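Local coordinates for protein D-glycero-D-manno-heptose 1-phosphate kinase (Bacteroides thetaiotaomicron, PDB 3K85) that probably phosphorylates a sugar substrate with ATP, as a GHMP-family kinase named for D-glycero-D-manno-heptose 1-phosphate, at residues A[24-33]-A[229-240]; A[162-171]-A[180-188]. All blocks are in the same frame, centred on the assembly; numbering follows the deposited sequence.

Contact 1. Residues A[24-33]-A[229-240]; sequences YSDIYGGLIL and IEAMHKIKQSAI
Strand 30-33 lies against helix 230-240, the closest approach of their axes being 7.0 Å and their directions 47° apart, with the CA atoms of Leu31 and Lys236, and of Ile32 and Ala239, nearest each other. The arrangement is a helix packed on a mixed β-sheet, ending in an aromatic cluster of Tyr24, Tyr28 and His233 where the short helix 24-27 precedes the strand. CG of selenomethionine Met232 rests over one face of the Tyr24 ring, 3.4 Å from its centroid in a CH-pi contact, and Tyr28 CD2 lies above the rim of the other. Tyr24 chi1 of -176° swings the phenol toward the helix, where Tyr24 OH hydrogen-bonds His233 ND1 at 2.8 Å. The imidazole then turns its edge to the face of Tyr28 in a T-shaped pair, with planes nearly perpendicular and CE1 as the leading atom. Farther along, Ala239 CB packs 3.9 Å from Leu31 CB, and Leu31 CD1 meets Ile240 CG1 at 3.6 Å. Leu31 also touches Tyr171 of the adjoining strand. Lys236 reaches out fully extended to the loop after helix 24-27, its CG and CE passing Leu31 at a slant, and NZ hydrogen-bonds Gly29 O at 3.0 Å from above the carbonyl plane, 55° out of it.

Contact 2. Residues A[162-171]-A[180-188]; sequences YAAAFGGFNY and VIVNPLKMK
Tyr171 and Asn183 form an antiparallel hydrogen-bonded pair in the tightly held part of the contact. Tyr171 N donates to Asn183 O, while Tyr171 O is gripped twice by Asn183: by backbone N at 3.0 Å and by side-chain ND2 at 3.1 Å, the two donors arriving from opposite faces of the carbonyl plane. The bond from ND2 lies close to the amide plane, which fixes the rotation of that group; ND2 also reaches Glu173, and OD1 bonds Lys243 of the second subunit. On the other face of the strand, Val182 fits against helix 162-166, with CG2 centred over the Phe166 ring at 4.0 Å from its centroid. Val180 CG2 lies over the face of Tyr162 at a similar distance.

The motif is a β-hairpin, strands 169-175 and 179-185, entered from a helix through Gly167 and Gly168, both with positive phi. Toward the hairpin's open end the pairing slackens. Leu185 N still bonds Phe169 O at 2.9 Å, whereas a water bridges Phe169 N and Leu185 O, 2.7 Å from each. Beyond the strand, CG of the bent selenomethionine Met187 lies over one face of the Phe169 ring, 3.3 Å from Phe169 CG. The neighbouring Lys186, partly exposed, leaves the contact, and its NZ forms a salt bridge with Asp333 of the second subunit.

Overall arrangement
The two contacts lie on neighbouring strands of one sheet. Their centres are 18 Å apart, and contact 2 is nested along the chain inside the long loop that contact 1 closes. Strands 30-37 and 169-175 are antiparallel neighbours in the mixed sheet; helix 230-246 packs on the first and reaches Tyr171 of the second. The contacts meet directly where Tyr171 of contact 2 packs against Leu31 and Ile240 of contact 1, with Ile240 CG1 3.2 Å from Tyr171 OH. Contact 1 is touched by no other chain of the assembly, whereas strand 179-185 of contact 2 borders the second subunit, with backbone hydrogen bonds to it from Pro184 and the following Lys186, so the sheet leads from a helix-covered region to the dimer interface.

Contact 1. Residues A[24-33]-A[229-240]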
ATOM      1  N   TYR A  24      20.738  15.636  -6.279  1.00 33.89           N
ATOM      2  CA  TYR A  24      20.538  14.333  -6.910  1.00 32.21           C
ATOM      3  C   TYR A  24      19.068  13.964  -7.126  1.00 32.87           C
ATOM      4  O   TYR A  24      18.714  13.449  -8.185  1.00 32.96           O
ATOM      5  CB  TYR A  24      21.218  13.204  -6.125  1.00 30.65           C
ATOM      6  CG  TYR A  24      21.096  11.869  -6.844  1.00 30.31           C
ATOM      7  CD1 TYR A  24      22.127  11.385  -7.655  1.00 30.23           C
ATOM      8  CD2 TYR A  24      19.905  11.138  -6.795  1.00 29.86           C
ATOM      9  CE1 TYR A  24      21.972  10.215  -8.403  1.00 28.43           C
ATOM     10  CE2 TYR A  24      19.737   9.975  -7.536  1.00 31.03           C
ATOM     11  CZ  TYR A  24      20.772   9.518  -8.340  1.00 31.96           C
ATOM     12  OH  TYR A  24      20.591   8.366  -9.075  1.00 34.35           O
ATOM     13  N   SER A  25      18.210  14.209  -6.138  1.00 31.26           N
ATOM     14  CA  SER A  25      16.802  13.869  -6.305  1.00 32.12           C
ATOM     15  C   SER A  25      16.156  14.703  -7.408  1.00 32.11           C
ATOM     16  O   SER A  25      15.313  14.213  -8.160  1.00 32.10           O
ATOM     17  CB  SER A  25      16.027  14.061  -4.988  1.00 32.68           C
ATOM     18  OG  SER A  25      15.831  15.424  -4.660  1.00 31.24           O
ATOM     19  N   ASP A  26      16.572  15.961  -7.513  1.00 32.29           N
ATOM     20  CA  ASP A  26      16.015  16.873  -8.502  1.00 32.70           C
ATOM     21  C   ASP A  26      16.512  16.650  -9.933  1.00 31.92           C
ATOM     22  O   ASP A  26      15.776  16.859 -10.900  1.00 28.25           O
ATOM     23  CB  ASP A  26      16.288  18.313  -8.065  1.00 35.34           C
ATOM     24  CG  ASP A  26      15.748  18.604  -6.682  1.00 37.02           C
ATOM     25  OD1 ASP A  26      14.569  18.269  -6.436  1.00 41.95           O
ATOM     26  OD2 ASP A  26      16.489  19.164  -5.840  1.00 38.09           O
ATOM     27  N   ILE A  27      17.752  16.207 -10.069  1.00 31.67           N
ATOM     28  CA  ILE A  27      18.320  15.961 -11.385  1.00 33.09           C
ATOM     29  C   ILE A  27      17.947  14.596 -11.967  1.00 33.80           C
ATOM     30  O   ILE A  27      17.448  14.505 -13.088  1.00 34.20           O
ATOM     31  CB  ILE A  27      19.859  16.084 -11.334  1.00 33.04           C
ATOM     32  CG1 ILE A  27      20.240  17.512 -10.944  1.00 32.07           C
ATOM     33  CG2 ILE A  27      20.473  15.685 -12.681  1.00 31.81           C
ATOM     34  CD1 ILE A  27      21.696  17.656 -10.498  1.00 33.15           C
ATOM     35  N   TYR A  28      18.181  13.538 -11.200  1.00 34.24           N
ATOM     36  CA  TYR A  28      17.910  12.183 -11.669  1.00 35.92           C
ATOM     37  C   TYR A  28      16.605  11.592 -11.154  1.00 35.82           C
ATOM     38  O   TYR A  28      16.017  10.715 -11.797  1.00 34.65           O
ATOM     39  CB  TYR A  28      19.062  11.265 -11.259  1.00 36.06           C
ATOM     40  CG  TYR A  28      20.422  11.777 -11.670  1.00 37.86           C
ATOM     41  CD1 TYR A  28      20.902  11.596 -12.971  1.00 37.83           C
ATOM     42  CD2 TYR A  28      21.233  12.445 -10.756  1.00 39.77           C
ATOM     43  CE1 TYR A  28      22.165  12.067 -13.349  1.00 38.87           C
ATOM     44  CE2 TYR A  28      22.492  12.922 -11.117  1.00 41.83           C
ATOM     45  CZ  TYR A  28      22.957  12.733 -12.415  1.00 42.82           C
ATOM     46  OH  TYR A  28      24.210  13.217 -12.761  1.00 42.83           O
ATOM     47  N   GLY A  29      16.166  12.071  -9.992  1.00 36.11           N
ATOM     48  CA  GLY A  29      14.949  11.566  -9.380  1.00 32.72           C
ATOM     49  C   GLY A  29      15.337  10.566  -8.308  1.00 32.94           C
ATOM     50  O   GLY A  29      16.287   9.799  -8.483  1.00 31.07           O
ATOM     51  N   GLY A  30      14.612  10.563  -7.192  1.00 33.39           N
ATOM     52  CA  GLY A  30      14.937   9.632  -6.121  1.00 32.12           C
ATOM     53  C   GLY A  30      13.936   8.509  -5.893  1.00 30.99           C
ATOM     54  O   GLY A  30      12.769   8.596  -6.289  1.00 27.77           O
ATOM     55  N   LEU A  31      14.406   7.443  -5.252  1.00 30.43           N
ATOM     56  CA  LEU A  31      13.563   6.297  -4.945  1.00 30.11           C
ATOM     57  C   LEU A  31      13.921   5.779  -3.562  1.00 30.33           C
ATOM     58  O   LEU A  31      15.087   5.501  -3.270  1.00 28.61           O
ATOM     59  CB  LEU A  31      13.738   5.196  -6.002  1.00 31.57           C
ATOM     60  CG  LEU A  31      13.078   5.502  -7.347  1.00 32.17           C
ATOM     61  CD1 LEU A  31      13.335   4.366  -8.320  1.00 34.52           C
ATOM     62  CD2 LEU A  31      11.588   5.707  -7.153  1.00 29.81           C
ATOM     63  N   ILE A  32      12.909   5.660  -2.708  1.00 29.64           N
ATOM     64  CA  ILE A  32      13.128   5.203  -1.352  1.00 30.09           C
ATOM     65  C   ILE A  32      12.138   4.196  -0.785  1.00 31.15           C
ATOM     66  O   ILE A  32      10.920   4.319  -0.951  1.00 31.20           O
ATOM     67  CB  ILE A  32      13.184   6.406  -0.398  1.00 29.89           C
ATOM     68  CG1 ILE A  32      14.586   7.014  -0.454  1.00 30.67           C
ATOM     69  CG2 ILE A  32      12.802   5.985   1.025  1.00 28.08           C
ATOM     70  CD1 ILE A  32      14.812   8.127   0.509  1.00 33.52           C
ATOM     71  N   LEU A  33      12.678   3.198  -0.098  1.00 31.09           N
ATOM     72  CA  LEU A  33      11.856   2.198   0.562  1.00 28.60           C
ATOM     73  C   LEU A  33      12.237   2.242   2.029  1.00 27.74           C
ATOM     74  O   LEU A  33      13.345   1.866   2.398  1.00 27.74           O
ATOM     75  CB  LEU A  33      12.125   0.794   0.018  1.00 27.83           C
ATOM     76  CG  LEU A  33      11.190  -0.255   0.636  1.00 27.49           C
ATOM     77  CD1 LEU A  33       9.767   0.030   0.195  1.00 25.11           C
ATOM     78  CD2 LEU A  33      11.594  -1.648   0.200  1.00 30.13           C
ATOM     79  N   ILE A 229      27.358   8.989  -7.780  1.00 67.25           N
ATOM     80  CA  ILE A 229      26.317   9.160  -8.789  1.00 65.45           C
ATOM     81  C   ILE A 229      26.157   7.857  -9.569  1.00 64.62           C
ATOM     82  O   ILE A 229      25.038   7.389  -9.769  1.00 64.12           O
ATOM     83  CB  ILE A 229      26.640  10.363  -9.736  1.00 63.59           C
ATOM     84  CG1 ILE A 229      26.111  11.658  -9.103  1.00 63.00           C
ATOM     85  CG2 ILE A 229      26.024  10.153 -11.113  1.00 62.65           C
ATOM     86  CD1 ILE A 229      27.056  12.835  -9.178  1.00 62.16           C
ATOM     87  N   GLU A 230      27.266   7.267 -10.002  1.00 63.41           N
ATOM     88  CA  GLU A 230      27.182   5.994 -10.702  1.00 62.33           C
ATOM     89  C   GLU A 230      26.821   5.020  -9.588  1.00 60.00           C
ATOM     90  O   GLU A 230      26.050   4.081  -9.777  1.00 58.33           O
ATOM     91  CB  GLU A 230      28.533   5.611 -11.315  1.00 65.26           C
ATOM     92  CG  GLU A 230      29.081   6.618 -12.322  1.00 68.41           C
ATOM     93  CD  GLU A 230      28.097   6.925 -13.444  1.00 70.56           C
ATOM     94  OE1 GLU A 230      27.655   5.975 -14.132  1.00 71.43           O
ATOM     95  OE2 GLU A 230      27.769   8.119 -13.641  1.00 70.44           O
ATOM     96  N   ALA A 231      27.390   5.282  -8.416  1.00 58.10           N
ATOM     97  CA  ALA A 231      27.161   4.476  -7.225  1.00 56.58           C
ATOM     98  C   ALA A 231      25.741   4.719  -6.725  1.00 55.73           C
ATOM     99  O   ALA A 231      25.064   3.795  -6.268  1.00 54.37           O
ATOM    100  CB  ALA A 231      28.163   4.858  -6.144  1.00 55.77           C
HETATM  101  N   MSE A 232      25.304   5.972  -6.824  1.00 54.42           N
HETATM  102  CA  MSE A 232      23.976   6.370  -6.386  1.00 53.80           C
HETATM  103  C   MSE A 232      22.903   5.771  -7.281  1.00 51.42           C
HETATM  104  O   MSE A 232      21.822   5.430  -6.812  1.00 50.38           O
HETATM  105  CB  MSE A 232      23.849   7.893  -6.387  1.00 57.11           C
HETATM  106  CG  MSE A 232      22.576   8.409  -5.732  1.00 61.85           C
HETATM  107 SE   MSE A 232      22.472   8.004  -3.833  1.00 71.03          SE
HETATM  108  CE  MSE A 232      23.605   9.419  -3.148  1.00 66.34           C
ATOM    109  N   HIS A 233      23.197   5.642  -8.570  1.00 49.51           N
ATOM    110  CA  HIS A 233      22.227   5.067  -9.492  1.00 48.85           C
ATOM    111  C   HIS A 233      21.912   3.631  -9.089  1.00 47.90           C
ATOM    112  O   HIS A 233      20.844   3.103  -9.408  1.00 46.34           O
ATOM    113  CB  HIS A 233      22.749   5.101 -10.934  1.00 49.26           C
ATOM    114  CG  HIS A 233      22.867   6.482 -11.505  1.00 50.95           C
ATOM    115  ND1 HIS A 233      21.900   7.449 -11.321  1.00 51.86           N
ATOM    116  CD2 HIS A 233      23.823   7.048 -12.278  1.00 50.66           C
ATOM    117  CE1 HIS A 233      22.256   8.551 -11.958  1.00 51.41           C
ATOM    118  NE2 HIS A 233      23.418   8.335 -12.548  1.00 52.46           N
ATOM    119  N   LYS A 234      22.849   3.000  -8.386  1.00 46.96           N
ATOM    120  CA  LYS A 234      22.656   1.632  -7.931  1.00 46.73           C
ATOM    121  C   LYS A 234      21.833   1.641  -6.652  1.00 44.85           C
ATOM    122  O   LYS A 234      20.929   0.819  -6.490  1.00 44.56           O
ATOM    123  CB  LYS A 234      24.000   0.952  -7.682  1.00 49.34           C
ATOM    124  CG  LYS A 234      24.755   0.612  -8.954  1.00 53.08           C
ATOM    125  CD  LYS A 234      26.085  -0.070  -8.640  1.00 57.16           C
ATOM    126  CE  LYS A 234      26.822  -0.481  -9.909  1.00 58.13           C
ATOM    127  NZ  LYS A 234      28.133  -1.115  -9.591  1.00 60.79           N
ATOM    128  N   ILE A 235      22.155   2.570  -5.751  1.00 41.94           N
ATOM    129  CA  ILE A 235      21.428   2.715  -4.490  1.00 39.04           C
ATOM    130  C   ILE A 235      19.965   3.015  -4.812  1.00 37.41           C
ATOM    131  O   ILE A 235      19.066   2.536  -4.140  1.00 35.76           O
ATOM    132  CB  ILE A 235      22.024   3.858  -3.628  1.00 38.52           C
ATOM    133  CG1 ILE A 235      23.369   3.410  -3.043  1.00 37.94           C
ATOM    134  CG2 ILE A 235      21.051   4.261  -2.529  1.00 35.87           C
ATOM    135  CD1 ILE A 235      24.123   4.493  -2.289  1.00 36.73           C
ATOM    136  N   LYS A 236      19.740   3.814  -5.849  1.00 36.93           N
ATOM    137  CA  LYS A 236      18.387   4.139  -6.284  1.00 35.67           C
ATOM    138  C   LYS A 236      17.736   2.850  -6.801  1.00 35.06           C
ATOM    139  O   LYS A 236      16.597   2.532  -6.460  1.00 34.58           O
ATOM    140  CB  LYS A 236      18.427   5.179  -7.408  1.00 34.58           C
ATOM    141  CG  LYS A 236      17.082   5.424  -8.089  1.00 35.98           C
ATOM    142  CD  LYS A 236      17.197   6.409  -9.249  1.00 35.23           C
ATOM    143  CE  LYS A 236      15.824   6.760  -9.821  1.00 35.71           C
ATOM    144  NZ  LYS A 236      15.870   7.939 -10.748  1.00 34.51           N
ATOM    145  N   GLN A 237      18.481   2.106  -7.612  1.00 33.57           N
ATOM    146  CA  GLN A 237      17.993   0.860  -8.194  1.00 33.88           C
ATOM    147  C   GLN A 237      17.616  -0.153  -7.128  1.00 32.88           C
ATOM    148  O   GLN A 237      16.611  -0.845  -7.251  1.00 32.74           O
ATOM    149  CB  GLN A 237      19.058   0.243  -9.102  1.00 33.73           C
ATOM    150  CG  GLN A 237      18.634  -1.062  -9.764  1.00 32.48           C
ATOM    151  CD  GLN A 237      17.405  -0.885 -10.629  1.00 33.25           C
ATOM    152  OE1 GLN A 237      17.289   0.099 -11.361  1.00 35.58           O
ATOM    153  NE2 GLN A 237      16.480  -1.836 -10.555  1.00 31.13           N
ATOM    154  N   SER A 238      18.447  -0.244  -6.097  1.00 32.79           N
ATOM    155  CA  SER A 238      18.214  -1.173  -5.007  1.00 31.44           C
ATOM    156  C   SER A 238      16.829  -0.952  -4.393  1.00 31.15           C
ATOM    157  O   SER A 238      16.182  -1.902  -3.960  1.00 30.89           O
ATOM    158  CB  SER A 238      19.320  -1.037  -3.933  1.00 31.91           C
ATOM    159  OG  SER A 238      19.268   0.196  -3.217  1.00 30.83           O
ATOM    160  N   ALA A 239      16.367   0.293  -4.370  1.00 29.19           N
ATOM    161  CA  ALA A 239      15.055   0.581  -3.810  1.00 31.92           C
ATOM    162  C   ALA A 239      14.021  -0.206  -4.607  1.00 31.67           C
ATOM    163  O   ALA A 239      13.089  -0.774  -4.039  1.00 30.51           O
ATOM    164  CB  ALA A 239      14.757   2.077  -3.873  1.00 27.90           C
ATOM    165  N   ILE A 240      14.199  -0.244  -5.923  1.00 32.49           N
ATOM    166  CA  ILE A 240      13.284  -0.983  -6.783  1.00 35.11           C
ATOM    167  C   ILE A 240      13.389  -2.491  -6.519  1.00 36.40           C
ATOM    168  O   ILE A 240      12.374  -3.169  -6.375  1.00 36.60           O
ATOM    169  CB  ILE A 240      13.573  -0.717  -8.275  1.00 35.12           C
ATOM    170  CG1 ILE A 240      13.276   0.748  -8.604  1.00 35.18           C
ATOM    171  CG2 ILE A 240      12.721  -1.640  -9.152  1.00 32.28           C
ATOM    172  CD1 ILE A 240      13.585   1.127 -10.055  1.00 33.25           C
TER

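Contact 2. Residues A[162-171]-A[180-188]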
ATOM      1  N   TYR A 162       8.692  12.532   5.550  1.00 27.28           N
ATOM      2  CA  TYR A 162       7.555  11.799   5.007  1.00 25.76           C
ATOM      3  C   TYR A 162       7.272  10.493   5.737  1.00 24.71           C
ATOM      4  O   TYR A 162       6.106  10.132   5.941  1.00 21.83           O
ATOM      5  CB  TYR A 162       7.771  11.546   3.510  1.00 25.44           C
ATOM      6  CG  TYR A 162       7.583  12.785   2.663  1.00 22.87           C
ATOM      7  CD1 TYR A 162       6.334  13.102   2.134  1.00 24.21           C
ATOM      8  CD2 TYR A 162       8.631  13.683   2.460  1.00 23.44           C
ATOM      9  CE1 TYR A 162       6.125  14.286   1.428  1.00 24.02           C
ATOM     10  CE2 TYR A 162       8.430  14.882   1.754  1.00 24.57           C
ATOM     11  CZ  TYR A 162       7.175  15.174   1.248  1.00 26.12           C
ATOM     12  OH  TYR A 162       6.940  16.377   0.609  1.00 28.15           O
ATOM     13  N   ALA A 163       8.327   9.781   6.131  1.00 23.14           N
ATOM     14  CA  ALA A 163       8.138   8.524   6.841  1.00 21.99           C
ATOM     15  C   ALA A 163       7.394   8.800   8.151  1.00 21.98           C
ATOM     16  O   ALA A 163       6.397   8.148   8.470  1.00 20.79           O
ATOM     17  CB  ALA A 163       9.480   7.868   7.118  1.00 22.08           C
ATOM     18  N   ALA A 164       7.852   9.800   8.891  1.00 19.42           N
ATOM     19  CA  ALA A 164       7.231  10.126  10.164  1.00 18.44           C
ATOM     20  C   ALA A 164       5.748  10.459  10.060  1.00 19.12           C
ATOM     21  O   ALA A 164       4.946   9.986  10.870  1.00 19.24           O
ATOM     22  CB  ALA A 164       7.978  11.283  10.825  1.00 16.20           C
ATOM     23  N   ALA A 165       5.380  11.268   9.071  1.00 19.43           N
ATOM     24  CA  ALA A 165       3.987  11.672   8.905  1.00 21.53           C
ATOM     25  C   ALA A 165       3.071  10.615   8.288  1.00 22.44           C
ATOM     26  O   ALA A 165       1.881  10.551   8.620  1.00 22.70           O
ATOM     27  CB  ALA A 165       3.914  12.976   8.079  1.00 20.35           C
ATOM     28  N   PHE A 166       3.620   9.795   7.394  1.00 24.21           N
ATOM     29  CA  PHE A 166       2.836   8.762   6.718  1.00 23.88           C
ATOM     30  C   PHE A 166       2.728   7.431   7.452  1.00 23.10           C
ATOM     31  O   PHE A 166       1.628   6.896   7.568  1.00 23.42           O
ATOM     32  CB  PHE A 166       3.372   8.552   5.299  1.00 21.05           C
ATOM     33  CG  PHE A 166       2.973   9.648   4.347  1.00 24.88           C
ATOM     34  CD1 PHE A 166       1.866   9.496   3.503  1.00 23.51           C
ATOM     35  CD2 PHE A 166       3.681  10.854   4.315  1.00 22.31           C
ATOM     36  CE1 PHE A 166       1.474  10.527   2.640  1.00 23.96           C
ATOM     37  CE2 PHE A 166       3.300  11.888   3.459  1.00 22.78           C
ATOM     38  CZ  PHE A 166       2.191  11.726   2.616  1.00 23.93           C
ATOM     39  N   GLY A 167       3.852   6.899   7.937  1.00 23.59           N
ATOM     40  CA  GLY A 167       3.835   5.636   8.663  1.00 22.06           C
ATOM     41  C   GLY A 167       3.760   4.402   7.784  1.00 24.47           C
ATOM     42  O   GLY A 167       3.336   4.485   6.623  1.00 23.47           O
ATOM     43  N   GLY A 168       4.182   3.262   8.339  1.00 24.60           N
ATOM     44  CA  GLY A 168       4.167   1.987   7.626  1.00 23.30           C
ATOM     45  C   GLY A 168       5.332   1.758   6.668  1.00 23.50           C
ATOM     46  O   GLY A 168       6.387   2.370   6.820  1.00 22.45           O
ATOM     47  N   PHE A 169       5.153   0.841   5.711  1.00 22.33           N
ATOM     48  CA  PHE A 169       6.160   0.566   4.679  1.00 22.25           C
ATOM     49  C   PHE A 169       5.790   1.454   3.470  1.00 22.82           C
ATOM     50  O   PHE A 169       4.727   1.290   2.859  1.00 22.94           O
ATOM     51  CB  PHE A 169       6.132  -0.904   4.246  1.00 21.88           C
ATOM     52  CG  PHE A 169       6.792  -1.839   5.214  1.00 24.92           C
ATOM     53  CD1 PHE A 169       8.012  -2.433   4.903  1.00 26.27           C
ATOM     54  CD2 PHE A 169       6.209  -2.110   6.450  1.00 25.47           C
ATOM     55  CE1 PHE A 169       8.642  -3.281   5.816  1.00 25.63           C
ATOM     56  CE2 PHE A 169       6.834  -2.957   7.369  1.00 25.74           C
ATOM     57  CZ  PHE A 169       8.049  -3.540   7.052  1.00 23.98           C
ATOM     58  N   ASN A 170       6.664   2.397   3.141  1.00 21.61           N
ATOM     59  CA  ASN A 170       6.420   3.314   2.035  1.00 21.57           C
ATOM     60  C   ASN A 170       7.495   3.215   0.941  1.00 21.48           C
ATOM     61  O   ASN A 170       8.654   2.894   1.211  1.00 20.96           O
ATOM     62  CB  ASN A 170       6.344   4.756   2.568  1.00 17.67           C
ATOM     63  CG  ASN A 170       5.094   5.009   3.407  1.00 22.41           C
ATOM     64  OD1 ASN A 170       5.166   5.521   4.530  1.00 21.65           O
ATOM     65  ND2 ASN A 170       3.933   4.659   2.857  1.00 21.62           N
ATOM     66  N   TYR A 171       7.078   3.444  -0.299  1.00 22.27           N
ATOM     67  CA  TYR A 171       7.976   3.455  -1.453  1.00 23.02           C
ATOM     68  C   TYR A 171       7.733   4.869  -1.943  1.00 21.72           C
ATOM     69  O   TYR A 171       6.673   5.175  -2.489  1.00 21.57           O
ATOM     70  CB  TYR A 171       7.530   2.449  -2.499  1.00 24.11           C
ATOM     71  CG  TYR A 171       8.400   2.380  -3.737  1.00 27.02           C
ATOM     72  CD1 TYR A 171       9.616   1.705  -3.719  1.00 28.90           C
ATOM     73  CD2 TYR A 171       7.970   2.928  -4.951  1.00 27.37           C
ATOM     74  CE1 TYR A 171      10.385   1.563  -4.875  1.00 29.17           C
ATOM     75  CE2 TYR A 171       8.729   2.796  -6.108  1.00 29.73           C
ATOM     76  CZ  TYR A 171       9.936   2.109  -6.059  1.00 30.74           C
ATOM     77  OH  TYR A 171      10.705   1.973  -7.187  1.00 32.57           O
ATOM     78  N   VAL A 180       6.793  14.937  -4.994  1.00 43.45           N
ATOM     79  CA  VAL A 180       6.926  13.729  -4.189  1.00 41.21           C
ATOM     80  C   VAL A 180       5.679  12.871  -4.190  1.00 38.26           C
ATOM     81  O   VAL A 180       4.573  13.377  -4.036  1.00 41.23           O
ATOM     82  CB  VAL A 180       7.276  14.059  -2.725  1.00 41.26           C
ATOM     83  CG1 VAL A 180       6.222  14.960  -2.136  1.00 41.84           C
ATOM     84  CG2 VAL A 180       7.387  12.776  -1.919  1.00 39.43           C
ATOM     85  N   ILE A 181       5.867  11.567  -4.366  1.00 33.48           N
ATOM     86  CA  ILE A 181       4.757  10.628  -4.365  1.00 29.85           C
ATOM     87  C   ILE A 181       5.026   9.547  -3.337  1.00 27.17           C
ATOM     88  O   ILE A 181       6.074   8.909  -3.353  1.00 25.86           O
ATOM     89  CB  ILE A 181       4.574   9.934  -5.739  1.00 30.56           C
ATOM     90  CG1 ILE A 181       4.555  10.976  -6.861  1.00 33.38           C
ATOM     91  CG2 ILE A 181       3.284   9.136  -5.746  1.00 27.60           C
ATOM     92  CD1 ILE A 181       3.581  12.117  -6.623  1.00 37.39           C
ATOM     93  N   VAL A 182       4.082   9.347  -2.433  1.00 26.16           N
ATOM     94  CA  VAL A 182       4.230   8.306  -1.425  1.00 26.29           C
ATOM     95  C   VAL A 182       3.277   7.153  -1.747  1.00 25.05           C
ATOM     96  O   VAL A 182       2.061   7.331  -1.770  1.00 26.04           O
ATOM     97  CB  VAL A 182       3.916   8.841  -0.014  1.00 24.85           C
ATOM     98  CG1 VAL A 182       4.064   7.729   1.014  1.00 23.50           C
ATOM     99  CG2 VAL A 182       4.840   9.995   0.311  1.00 26.67           C
ATOM    100  N   ASN A 183       3.840   5.988  -2.044  1.00 24.31           N
ATOM    101  CA  ASN A 183       3.038   4.804  -2.325  1.00 23.82           C
ATOM    102  C   ASN A 183       2.951   4.034  -1.007  1.00 23.48           C
ATOM    103  O   ASN A 183       3.863   3.284  -0.660  1.00 23.75           O
ATOM    104  CB  ASN A 183       3.718   3.942  -3.398  1.00 20.07           C
ATOM    105  CG  ASN A 183       3.796   4.641  -4.739  1.00 19.81           C
ATOM    106  OD1 ASN A 183       2.828   4.671  -5.492  1.00 16.90           O
ATOM    107  ND2 ASN A 183       4.954   5.225  -5.039  1.00 20.04           N
ATOM    108  N   PRO A 184       1.865   4.235  -0.239  1.00 24.59           N
ATOM    109  CA  PRO A 184       1.695   3.538   1.046  1.00 23.11           C
ATOM    110  C   PRO A 184       1.472   2.065   0.764  1.00 23.67           C
ATOM    111  O   PRO A 184       0.437   1.700   0.215  1.00 23.29           O
ATOM    112  CB  PRO A 184       0.438   4.184   1.639  1.00 22.18           C
ATOM    113  CG  PRO A 184       0.313   5.504   0.907  1.00 25.66           C
ATOM    114  CD  PRO A 184       0.735   5.145  -0.494  1.00 24.06           C
ATOM    115  N   LEU A 185       2.420   1.213   1.134  1.00 25.11           N
ATOM    116  CA  LEU A 185       2.278  -0.217   0.862  1.00 27.65           C
ATOM    117  C   LEU A 185       1.646  -1.062   1.973  1.00 29.46           C
ATOM    118  O   LEU A 185       2.098  -1.018   3.116  1.00 31.56           O
ATOM    119  CB  LEU A 185       3.647  -0.827   0.533  1.00 27.47           C
ATOM    120  CG  LEU A 185       4.514  -0.248  -0.588  1.00 28.68           C
ATOM    121  CD1 LEU A 185       5.840  -1.015  -0.620  1.00 28.91           C
ATOM    122  CD2 LEU A 185       3.801  -0.362  -1.927  1.00 29.06           C
ATOM    123  N   LYS A 186       0.609  -1.832   1.639  1.00 30.31           N
ATOM    124  CA  LYS A 186      -0.002  -2.731   2.617  1.00 31.65           C
ATOM    125  C   LYS A 186       0.958  -3.908   2.719  1.00 31.21           C
ATOM    126  O   LYS A 186       1.255  -4.545   1.718  1.00 33.00           O
ATOM    127  CB  LYS A 186      -1.352  -3.287   2.142  1.00 32.83           C
ATOM    128  CG  LYS A 186      -2.513  -2.325   2.150  1.00 34.72           C
ATOM    129  CD  LYS A 186      -3.854  -3.067   2.193  1.00 36.31           C
ATOM    130  CE  LYS A 186      -3.969  -4.119   1.098  1.00 38.18           C
ATOM    131  NZ  LYS A 186      -5.352  -4.628   0.971  1.00 36.09           N
HETATM  132  N   MSE A 187       1.459  -4.206   3.906  1.00 31.28           N
HETATM  133  CA  MSE A 187       2.365  -5.336   4.026  1.00 33.18           C
HETATM  134  C   MSE A 187       1.680  -6.504   4.719  1.00 32.01           C
HETATM  135  O   MSE A 187       1.157  -6.351   5.820  1.00 31.62           O
HETATM  136  CB  MSE A 187       3.626  -4.935   4.797  1.00 36.92           C
HETATM  137  CG  MSE A 187       4.588  -4.056   4.010  1.00 46.57           C
HETATM  138 SE   MSE A 187       5.453  -4.941   2.478  1.00 61.35          SE
HETATM  139  CE  MSE A 187       6.589  -6.154   3.457  1.00 54.73           C
ATOM    140  N   LYS A 188       1.655  -7.661   4.067  1.00 30.88           N
ATOM    141  CA  LYS A 188       1.056  -8.842   4.681  1.00 32.89           C
ATOM    142  C   LYS A 188       1.712  -9.083   6.052  1.00 30.09           C
ATOM    143  O   LYS A 188       2.925  -8.975   6.196  1.00 28.60           O
ATOM    144  CB  LYS A 188       1.230 -10.063   3.768  1.00 36.24           C
ATOM    145  CG  LYS A 188       0.398  -9.968   2.488  1.00 42.65           C
ATOM    146  CD  LYS A 188       0.013 -11.337   1.942  1.00 47.75           C
ATOM    147  CE  LYS A 188       1.215 -12.088   1.356  1.00 52.06           C
ATOM    148  NZ  LYS A 188       1.715 -11.491   0.075  1.00 53.26           N
TER
HETATM  149  O   HOH W   1       2.832  -0.463   5.636  1.00 24.76           O